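Long-range contacts in vibralactone Cyclase (Boreostereum vibrans, PDB 6KD0), which probably catalyses, as an alpha/beta-hydrolase-fold enzyme, the cyclization that forms the fused bicyclic beta-lactone of vibralactone: residues P96-V101 / V172-S177; M78-Y83 / C128-D133; T13-F18 / M320-K325. One frame throughout, in Å; residues are numbered along the deposited sequence.

Contact 1: residues P96-V101 / V172-S177; sequences PLLYWV and VIAGQS
In W100 and Q176 CG stands anti to the backbone N (chi1 172° and -179°), and this setting lets the end of the indole lean toward the neighbouring strand, on the side of A174, while the glutamine runs on extended. The six-membered part of the indole does the touching: CE3 of W100 lies 3.7 Å from CB of A174, and CZ2 of W100 lies 3.9 Å from CB of Q176. The Q176 amide stands perpendicular to the indole, with NE2 at the ring edge and in its plane; its hydrogen bond goes to Q207 OE1. Next to W100 on this face, CD1 of L98 meets CG1 of V172 at 3.9 Å. On the other face Y99 and I173 run side by side, CD2 of the tyrosine 3.9 Å from CD1 of I173. Between the two faces the backbones pair in parallel, the bonds alternating from strand to strand, for example from Y99 N to V172 O (2.9 Å) and from Q176 N to V101 O (3.0 Å). G175 places only hydrogen beside V101, and its CA comes to 3.2 Å from V101 O. S177, just beyond the strand with phi 57° and hydrogen-bonded to H311, fits the nucleophile elbow of the alpha/beta hydrolase fold.

Contact 2: residues M78-Y83 / C128-D133; sequences MHVRTY and CAVSID
Strands 78-83 and 128-132 run antiparallel, with R81-S131 and Y83-A129 as hydrogen-bonded pairs and V80-I132 and T82-V130 as non-hydrogen-bonded ones. R81 N gives a nearly straight bond to S131 O, 2.9 Å. On the V80 face CG1 of V80 meets CG1 of V130 at 3.6 Å, while M78, bent at chi3, sets SD 3.8 Å from CG1 of I132. The strand pairing joins the antiparallel hairpin 64-85 to the parallel part of the alpha/beta hydrolase sheet. On the opposite face Y83, its CG anti to the carbonyl carbon (chi1 -57°), lies along the partner strand with the ring edge near S131, CE1 to CB 4.0 Å. A water donates to both Y83 OH and S131 OG, and Y83 OH also bonds D115. At the far end H79 ND1 donates to D133 OD2 at 2.7 Å; the oxygen lies in the imidazole plane, but the donor stands 53° out of the carboxylate plane. D68 takes NE2 of H79, so carboxylates grip both ring nitrogens and would probably favour a protonated imidazole. D133 N bonds H79 O (3.0 Å), and OD1 accepts from Y111 N. An alanine at D133 would remove the acceptors for H79 ND1 and Y111 N and probably loosen the ring's rotation.

Contact 3: residues T13-F18 / M320-K325; sequences TAHPEF and MKLAQK
The turn that leads into helix 18-24 meets the first turn of helix 321-338 here, a partly buried meeting of two helix beginnings. H15 ties its own turn: ND1 accepts from E17 N at 3.0 Å, the donor lying close to the imidazole plane, a capping bond that fixes the rotation of the ring. So held, the imidazole turns one face to L322. The two side chains reach tip to tip, and CD2 of L322 sits 3.7 Å from the centroid of the H15 ring, 12° off its normal, a CH-pi contact over the centre of the ring. Both have CG anti to the backbone N, the torsion that extends each toward the other. M320, at the N-cap position, bends at chi3 (75°) and crosses F18 obliquely. Its SD lies in the plane of the phenyl ring, 3.9 Å from F18 CD1, an edge-on Met-aromatic contact, and its CE comes to 3.7 Å from E17 O. The polar part is bridged by a water: it donates to E17 OE1 at a short 2.4 Å and accepts from L322 N at 2.8 Å, with a weak third bond from K321 NZ. The carboxylate is thereby coupled to an amide of the helix's first turn, where the helix dipole would probably favour its negative charge; K321 NZ, 4.0 Å from E17 OE1, is too far for a salt bridge. The short strand 309-310 lies alongside, V309 touching H15, F18 and L322, while W22 of helix 18-24 meets the F18 ring and helix 313-316 packs on A323.

How the contacts relate
Contacts 1 and 2 belong to one sheet, separated by the pairing of strands 128-132 and 97-101, their centres 10 Å apart. V130 joins the two contacts: its O lies 2.7 Å from W100 N and its N 2.8 Å from L98 O, probable hydrogen bonds both. Contact 1 ends at S177, which with H311 and D281 fits a Ser-His-Asp triad; I132 of contact 2 lies near that elbow without touching it. Contact 3 is peripheral, its centre about 25 Å from that of contact 1 and 30 Å from that of contact 2. It is nevertheless linked to the sheet, because helix 321-338 continues to M334, which touches W100, and F338, which touches L98 and V172 of contact 1.

Contact 1: residues P96-V101 / V172-S177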
loop_
_atom_site.group_PDB
_atom_site.type_symbol
_atom_site.label_atom_id
_atom_site.label_comp_id
_atom_site.label_asym_id
_atom_site.label_seq_id
_atom_site.Cartn_x
_atom_site.Cartn_y
_atom_site.Cartn_z
ATOM N N PRO A 96 -15.357 12.327 2.156
ATOM C CA PRO A 96 -13.922 12.258 2.459
ATOM C C PRO A 96 -13.158 11.628 1.305
ATOM O O PRO A 96 -13.738 11.025 0.391
ATOM C CB PRO A 96 -13.847 11.394 3.721
ATOM C CG PRO A 96 -15.267 11.389 4.290
ATOM C CD PRO A 96 -16.176 11.559 3.117
ATOM N N LEU A 97 -11.829 11.774 1.361
ATOM C CA LEU A 97 -10.933 11.484 0.243
ATOM C C LEU A 97 -9.975 10.368 0.640
ATOM O O LEU A 97 -9.241 10.509 1.621
ATOM C CB LEU A 97 -10.133 12.740 -0.127
ATOM C CG LEU A 97 -9.737 13.031 -1.575
ATOM C CD1 LEU A 97 -8.440 13.842 -1.661
ATOM C CD2 LEU A 97 -9.662 11.795 -2.411
ATOM N N LEU A 98 -9.974 9.273 -0.116
ATOM C CA LEU A 98 -9.026 8.179 0.067
ATOM C C LEU A 98 -8.109 8.102 -1.149
ATOM O O LEU A 98 -8.587 7.945 -2.275
ATOM C CB LEU A 98 -9.756 6.846 0.244
ATOM C CG LEU A 98 -8.860 5.602 0.256
ATOM C CD1 LEU A 98 -8.019 5.530 1.531
ATOM C CD2 LEU A 98 -9.695 4.336 0.080
ATOM N N TYR A 99 -6.800 8.189 -0.930
ATOM C CA TYR A 99 -5.821 8.144 -2.020
ATOM C C TYR A 99 -5.048 6.836 -1.885
ATOM O O TYR A 99 -4.335 6.644 -0.898
ATOM C CB TYR A 99 -4.896 9.355 -1.950
ATOM C CG TYR A 99 -3.906 9.462 -3.078
ATOM C CD1 TYR A 99 -4.284 10.054 -4.280
ATOM C CD2 TYR A 99 -2.592 9.031 -2.928
ATOM C CE1 TYR A 99 -3.405 10.184 -5.326
ATOM C CE2 TYR A 99 -1.689 9.151 -3.985
ATOM C CZ TYR A 99 -2.113 9.745 -5.178
ATOM O OH TYR A 99 -1.251 9.905 -6.234
ATOM N N TRP A 100 -5.194 5.948 -2.866
ATOM C CA TRP A 100 -4.734 4.566 -2.774
ATOM C C TRP A 100 -3.567 4.333 -3.724
ATOM O O TRP A 100 -3.640 4.701 -4.908
ATOM C CB TRP A 100 -5.887 3.596 -3.084
ATOM C CG TRP A 100 -5.409 2.199 -3.193
ATOM C CD1 TRP A 100 -4.920 1.583 -4.320
ATOM C CD2 TRP A 100 -5.283 1.248 -2.127
ATOM N NE1 TRP A 100 -4.528 0.300 -4.018
ATOM C CE2 TRP A 100 -4.747 0.067 -2.684
ATOM C CE3 TRP A 100 -5.599 1.269 -0.763
ATOM C CZ2 TRP A 100 -4.512 -1.079 -1.922
ATOM C CZ3 TRP A 100 -5.354 0.126 -0.005
ATOM C CH2 TRP A 100 -4.814 -1.028 -0.592
ATOM N N VAL A 101 -2.494 3.717 -3.214
ATOM C CA VAL A 101 -1.284 3.446 -3.993
ATOM C C VAL A 101 -1.090 1.937 -4.110
ATOM O O VAL A 101 -0.767 1.251 -3.121
ATOM C CB VAL A 101 -0.046 4.101 -3.376
ATOM C CG1 VAL A 101 1.105 4.102 -4.400
ATOM C CG2 VAL A 101 -0.385 5.498 -2.912
ATOM N N VAL A 172 -7.185 10.385 3.712
ATOM C CA VAL A 172 -6.424 9.212 4.131
ATOM C C VAL A 172 -5.591 8.719 2.957
ATOM O O VAL A 172 -6.120 8.504 1.859
ATOM C CB VAL A 172 -7.358 8.099 4.648
ATOM C CG1 VAL A 172 -6.566 6.814 4.905
ATOM C CG2 VAL A 172 -8.060 8.557 5.915
ATOM N N ILE A 173 -4.298 8.510 3.183
ATOM C CA ILE A 173 -3.461 7.888 2.160
ATOM C C ILE A 173 -3.217 6.445 2.558
ATOM O O ILE A 173 -3.014 6.124 3.738
ATOM C CB ILE A 173 -2.139 8.649 1.947
ATOM C CG1 ILE A 173 -1.397 8.071 0.742
ATOM C CG2 ILE A 173 -1.261 8.592 3.209
ATOM C CD1 ILE A 173 -0.289 8.940 0.264
ATOM N N ALA A 174 -3.299 5.555 1.581
ATOM C CA ALA A 174 -3.208 4.136 1.857
ATOM C C ALA A 174 -2.402 3.508 0.738
ATOM O O ALA A 174 -2.481 3.958 -0.403
ATOM C CB ALA A 174 -4.605 3.500 1.962
ATOM N N GLY A 175 -1.603 2.503 1.062
ATOM C CA GLY A 175 -0.820 1.844 0.031
ATOM C C GLY A 175 -0.477 0.421 0.410
ATOM O O GLY A 175 -0.369 0.074 1.593
ATOM N N GLN A 176 -0.281 -0.396 -0.618
ATOM C CA GLN A 176 -0.008 -1.822 -0.475
ATOM C C GLN A 176 1.395 -2.138 -0.980
ATOM O O GLN A 176 1.722 -1.831 -2.128
ATOM C CB GLN A 176 -1.048 -2.624 -1.256
ATOM C CG GLN A 176 -0.901 -4.113 -1.162
ATOM C CD GLN A 176 -1.985 -4.800 -1.955
ATOM O OE1 GLN A 176 -1.745 -5.277 -3.061
ATOM N NE2 GLN A 176 -3.198 -4.812 -1.415
ATOM N N SER A 177 2.217 -2.744 -0.120
ATOM C CA SER A 177 3.557 -3.255 -0.467
ATOM C C SER A 177 4.384 -2.106 -1.034
ATOM O O SER A 177 4.552 -1.098 -0.330
ATOM C CB SER A 177 3.424 -4.484 -1.365
ATOM O OG SER A 177 4.722 -5.040 -1.599
#

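Contact 2: residues M78-Y83 / C128-D133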
loop_
_atom_site.group_PDB
_atom_site.type_symbol
_atom_site.label_atom_id
_atom_site.label_comp_id
_atom_site.label_asym_id
_atom_site.label_seq_id
_atom_site.Cartn_x
_atom_site.Cartn_y
_atom_site.Cartn_z
ATOM N N MET A 78 -0.162 11.095 -16.433
ATOM C CA MET A 78 -0.410 9.928 -15.603
ATOM C C MET A 78 -1.911 9.697 -15.545
ATOM O O MET A 78 -2.674 10.648 -15.351
ATOM C CB MET A 78 0.149 10.122 -14.175
ATOM C CG MET A 78 -0.242 9.012 -13.228
ATOM S SD MET A 78 0.573 9.037 -11.608
ATOM C CE MET A 78 -0.101 10.557 -10.921
ATOM N N HIS A 79 -2.330 8.451 -15.739
ATOM C CA HIS A 79 -3.731 8.086 -15.572
ATOM C C HIS A 79 -4.107 8.022 -14.094
ATOM O O HIS A 79 -3.369 7.461 -13.273
ATOM C CB HIS A 79 -4.005 6.740 -16.242
ATOM C CG HIS A 79 -5.346 6.163 -15.904
ATOM N ND1 HIS A 79 -5.504 4.889 -15.407
ATOM C CD2 HIS A 79 -6.589 6.696 -15.979
ATOM C CE1 HIS A 79 -6.791 4.655 -15.206
ATOM N NE2 HIS A 79 -7.470 5.741 -15.535
ATOM N N VAL A 80 -5.266 8.586 -13.766
ATOM C CA VAL A 80 -5.821 8.605 -12.424
ATOM C C VAL A 80 -7.263 8.127 -12.532
ATOM O O VAL A 80 -7.992 8.558 -13.428
ATOM C CB VAL A 80 -5.773 10.034 -11.831
ATOM C CG1 VAL A 80 -6.544 10.100 -10.548
ATOM C CG2 VAL A 80 -4.331 10.496 -11.632
ATOM N N ARG A 81 -7.684 7.234 -11.646
ATOM C CA ARG A 81 -9.084 6.842 -11.598
ATOM C C ARG A 81 -9.676 7.229 -10.252
ATOM O O ARG A 81 -9.056 7.012 -9.202
ATOM C CB ARG A 81 -9.249 5.342 -11.843
ATOM C CG ARG A 81 -10.664 4.825 -11.552
ATOM C CD ARG A 81 -10.881 3.433 -12.164
ATOM N NE ARG A 81 -11.116 3.513 -13.599
ATOM C CZ ARG A 81 -11.610 2.529 -14.342
ATOM N NH1 ARG A 81 -11.928 1.365 -13.794
ATOM N NH2 ARG A 81 -11.786 2.720 -15.640
ATOM N N THR A 82 -10.892 7.781 -10.282
ATOM C CA THR A 82 -11.626 8.157 -9.087
ATOM C C THR A 82 -12.902 7.329 -9.007
ATOM O O THR A 82 -13.530 7.014 -10.031
ATOM C CB THR A 82 -11.953 9.664 -9.059
ATOM O OG1 THR A 82 -12.844 9.993 -10.137
ATOM C CG2 THR A 82 -10.683 10.491 -9.199
ATOM N N TYR A 83 -13.262 6.991 -7.774
ATOM C CA TYR A 83 -14.348 6.095 -7.408
ATOM C C TYR A 83 -15.255 6.918 -6.507
ATOM O O TYR A 83 -14.858 7.271 -5.388
ATOM C CB TYR A 83 -13.827 4.851 -6.670
ATOM C CG TYR A 83 -12.791 4.043 -7.428
ATOM C CD1 TYR A 83 -11.469 4.487 -7.523
ATOM C CD2 TYR A 83 -13.123 2.838 -8.038
ATOM C CE1 TYR A 83 -10.525 3.765 -8.223
ATOM C CE2 TYR A 83 -12.176 2.102 -8.743
ATOM C CZ TYR A 83 -10.877 2.577 -8.827
ATOM O OH TYR A 83 -9.930 1.862 -9.533
ATOM N N CYS A 128 -14.713 9.069 -1.588
ATOM C CA CYS A 128 -14.169 9.071 -2.937
ATOM C C CYS A 128 -12.768 8.479 -2.885
ATOM O O CYS A 128 -11.924 8.953 -2.122
ATOM C CB CYS A 128 -14.112 10.484 -3.515
ATOM S SG CYS A 128 -15.731 11.258 -3.635
ATOM N N ALA A 129 -12.529 7.447 -3.678
ATOM C CA ALA A 129 -11.216 6.824 -3.753
ATOM C C ALA A 129 -10.493 7.297 -5.003
ATOM O O ALA A 129 -11.114 7.596 -6.026
ATOM C CB ALA A 129 -11.316 5.303 -3.762
ATOM N N VAL A 130 -9.167 7.353 -4.918
ATOM C CA VAL A 130 -8.320 7.738 -6.041
ATOM C C VAL A 130 -7.218 6.698 -6.165
ATOM O O VAL A 130 -6.620 6.309 -5.156
ATOM C CB VAL A 130 -7.711 9.139 -5.823
ATOM C CG1 VAL A 130 -6.915 9.565 -7.042
ATOM C CG2 VAL A 130 -8.793 10.139 -5.480
ATOM N N SER A 131 -6.965 6.240 -7.387
ATOM C CA SER A 131 -5.926 5.261 -7.695
ATOM C C SER A 131 -5.111 5.783 -8.872
ATOM O O SER A 131 -5.683 6.307 -9.830
ATOM C CB SER A 131 -6.552 3.917 -8.045
ATOM O OG SER A 131 -5.561 2.899 -8.095
ATOM N N ILE A 132 -3.785 5.649 -8.828
ATOM C CA ILE A 132 -2.955 6.289 -9.849
ATOM C C ILE A 132 -1.950 5.310 -10.452
ATOM O O ILE A 132 -1.439 4.401 -9.784
ATOM C CB ILE A 132 -2.244 7.557 -9.312
ATOM C CG1 ILE A 132 -0.936 7.228 -8.568
ATOM C CG2 ILE A 132 -3.219 8.402 -8.498
ATOM C CD1 ILE A 132 -1.130 6.492 -7.230
ATOM N N ASP A 133 -1.671 5.515 -11.745
ATOM C CA ASP A 133 -0.751 4.673 -12.506
ATOM C C ASP A 133 0.646 5.299 -12.499
ATOM O O ASP A 133 1.134 5.829 -13.503
ATOM C CB ASP A 133 -1.267 4.487 -13.931
ATOM C CG ASP A 133 -2.542 3.653 -13.989
ATOM O OD1 ASP A 133 -2.886 3.021 -12.966
ATOM O OD2 ASP A 133 -3.195 3.634 -15.057
HETATM O O HOH W 1 -7.556 0.838 -8.405
#

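Contact 3: residues T13-F18 / M320-K325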
loop_
_atom_site.group_PDB
_atom_site.type_symbol
_atom_site.label_atom_id
_atom_site.label_comp_id
_atom_site.label_asym_id
_atom_site.label_seq_id
_atom_site.Cartn_x
_atom_site.Cartn_y
_atom_site.Cartn_z
ATOM N N THR A 13 5.684 -19.924 10.795
ATOM C CA THR A 13 5.185 -21.287 10.665
ATOM C C THR A 13 3.828 -21.231 9.972
ATOM O O THR A 13 2.957 -20.446 10.366
ATOM C CB THR A 13 5.073 -21.950 12.038
ATOM O OG1 THR A 13 4.208 -21.162 12.853
ATOM C CG2 THR A 13 6.428 -22.006 12.727
ATOM N N ALA A 14 3.644 -22.068 8.950
ATOM C CA ALA A 14 2.471 -21.950 8.091
ATOM C C ALA A 14 1.175 -21.994 8.898
ATOM O O ALA A 14 0.963 -22.894 9.715
ATOM C CB ALA A 14 2.484 -23.055 7.039
ATOM N N HIS A 15 0.333 -20.986 8.692
ATOM C CA HIS A 15 -1.015 -20.990 9.245
ATOM C C HIS A 15 -1.743 -22.249 8.781
ATOM O O HIS A 15 -1.670 -22.593 7.590
ATOM C CB HIS A 15 -1.776 -19.740 8.782
ATOM C CG HIS A 15 -3.057 -19.489 9.521
ATOM N ND1 HIS A 15 -4.189 -20.262 9.348
ATOM C CD2 HIS A 15 -3.388 -18.532 10.422
ATOM C CE1 HIS A 15 -5.154 -19.804 10.125
ATOM N NE2 HIS A 15 -4.698 -18.751 10.782
ATOM N N PRO A 16 -2.456 -22.953 9.673
ATOM C CA PRO A 16 -3.133 -24.198 9.266
ATOM C C PRO A 16 -4.075 -24.030 8.097
ATOM O O PRO A 16 -4.269 -24.984 7.337
ATOM C CB PRO A 16 -3.906 -24.603 10.532
ATOM C CG PRO A 16 -3.173 -23.970 11.638
ATOM C CD PRO A 16 -2.680 -22.659 11.102
ATOM N N GLU A 17 -4.694 -22.855 7.938
ATOM C CA GLU A 17 -5.580 -22.645 6.804
ATOM C C GLU A 17 -4.801 -22.356 5.534
ATOM O O GLU A 17 -5.331 -22.555 4.432
ATOM C CB GLU A 17 -6.569 -21.513 7.093
ATOM C CG GLU A 17 -7.633 -21.896 8.113
ATOM C CD GLU A 17 -8.404 -20.709 8.668
ATOM O OE1 GLU A 17 -8.652 -19.735 7.916
ATOM O OE2 GLU A 17 -8.760 -20.760 9.866
ATOM N N PHE A 18 -3.548 -21.913 5.655
ATOM C CA PHE A 18 -2.779 -21.565 4.469
ATOM C C PHE A 18 -2.018 -22.738 3.858
ATOM O O PHE A 18 -1.886 -22.805 2.632
ATOM C CB PHE A 18 -1.777 -20.451 4.779
ATOM C CG PHE A 18 -0.988 -20.029 3.577
ATOM C CD1 PHE A 18 -1.612 -19.384 2.519
ATOM C CD2 PHE A 18 0.363 -20.298 3.489
ATOM C CE1 PHE A 18 -0.897 -19.002 1.402
ATOM C CE2 PHE A 18 1.078 -19.921 2.375
ATOM C CZ PHE A 18 0.440 -19.269 1.330
ATOM N N MET A 320 -9.744 -17.441 0.544
ATOM C CA MET A 320 -9.513 -17.862 1.919
ATOM C C MET A 320 -10.341 -17.001 2.857
ATOM O O MET A 320 -10.459 -15.788 2.661
ATOM C CB MET A 320 -8.035 -17.731 2.297
ATOM C CG MET A 320 -7.104 -18.796 1.762
ATOM S SD MET A 320 -5.406 -18.434 2.252
ATOM C CE MET A 320 -5.415 -18.887 3.984
ATOM N N LYS A 321 -10.932 -17.633 3.876
ATOM C CA LYS A 321 -11.621 -16.861 4.908
ATOM C C LYS A 321 -10.661 -15.893 5.594
ATOM O O LYS A 321 -11.031 -14.752 5.905
ATOM C CB LYS A 321 -12.266 -17.802 5.928
ATOM C CG LYS A 321 -13.375 -18.666 5.341
ATOM C CD LYS A 321 -13.542 -19.984 6.099
ATOM C CE LYS A 321 -12.211 -20.684 6.430
ATOM N NZ LYS A 321 -11.391 -21.035 5.240
ATOM N N LEU A 322 -9.413 -16.319 5.799
ATOM C CA LEU A 322 -8.408 -15.449 6.410
ATOM C C LEU A 322 -8.110 -14.226 5.545
ATOM O O LEU A 322 -7.918 -13.119 6.068
ATOM C CB LEU A 322 -7.129 -16.243 6.663
ATOM C CG LEU A 322 -6.117 -15.653 7.638
ATOM C CD1 LEU A 322 -6.745 -15.395 9.011
ATOM C CD2 LEU A 322 -4.935 -16.582 7.753
ATOM N N ALA A 323 -8.038 -14.415 4.222
ATOM C CA ALA A 323 -7.805 -13.307 3.297
ATOM C C ALA A 323 -8.971 -12.329 3.309
ATOM O O ALA A 323 -8.780 -11.105 3.262
ATOM C CB ALA A 323 -7.564 -13.854 1.890
ATOM N N GLN A 324 -10.198 -12.852 3.358
ATOM C CA GLN A 324 -11.348 -11.970 3.470
ATOM C C GLN A 324 -11.281 -11.179 4.763
ATOM O O GLN A 324 -11.635 -9.995 4.796
ATOM C CB GLN A 324 -12.639 -12.782 3.380
ATOM C CG GLN A 324 -12.950 -13.180 1.949
ATOM C CD GLN A 324 -13.875 -14.372 1.863
ATOM O OE1 GLN A 324 -13.464 -15.482 1.520
ATOM N NE2 GLN A 324 -15.128 -14.150 2.185
ATOM N N LYS A 325 -10.787 -11.802 5.835
ATOM C CA LYS A 325 -10.686 -11.072 7.095
ATOM C C LYS A 325 -9.641 -9.970 6.985
ATOM O O LYS A 325 -9.833 -8.866 7.511
ATOM C CB LYS A 325 -10.359 -12.030 8.238
ATOM C CG LYS A 325 -10.443 -11.378 9.604
ATOM C CD LYS A 325 -10.347 -12.400 10.730
ATOM C CE LYS A 325 -10.201 -11.725 12.098
ATOM N NZ LYS A 325 -8.893 -12.071 12.740
HETATM O O HOH W 2 -8.694 -19.028 5.601
#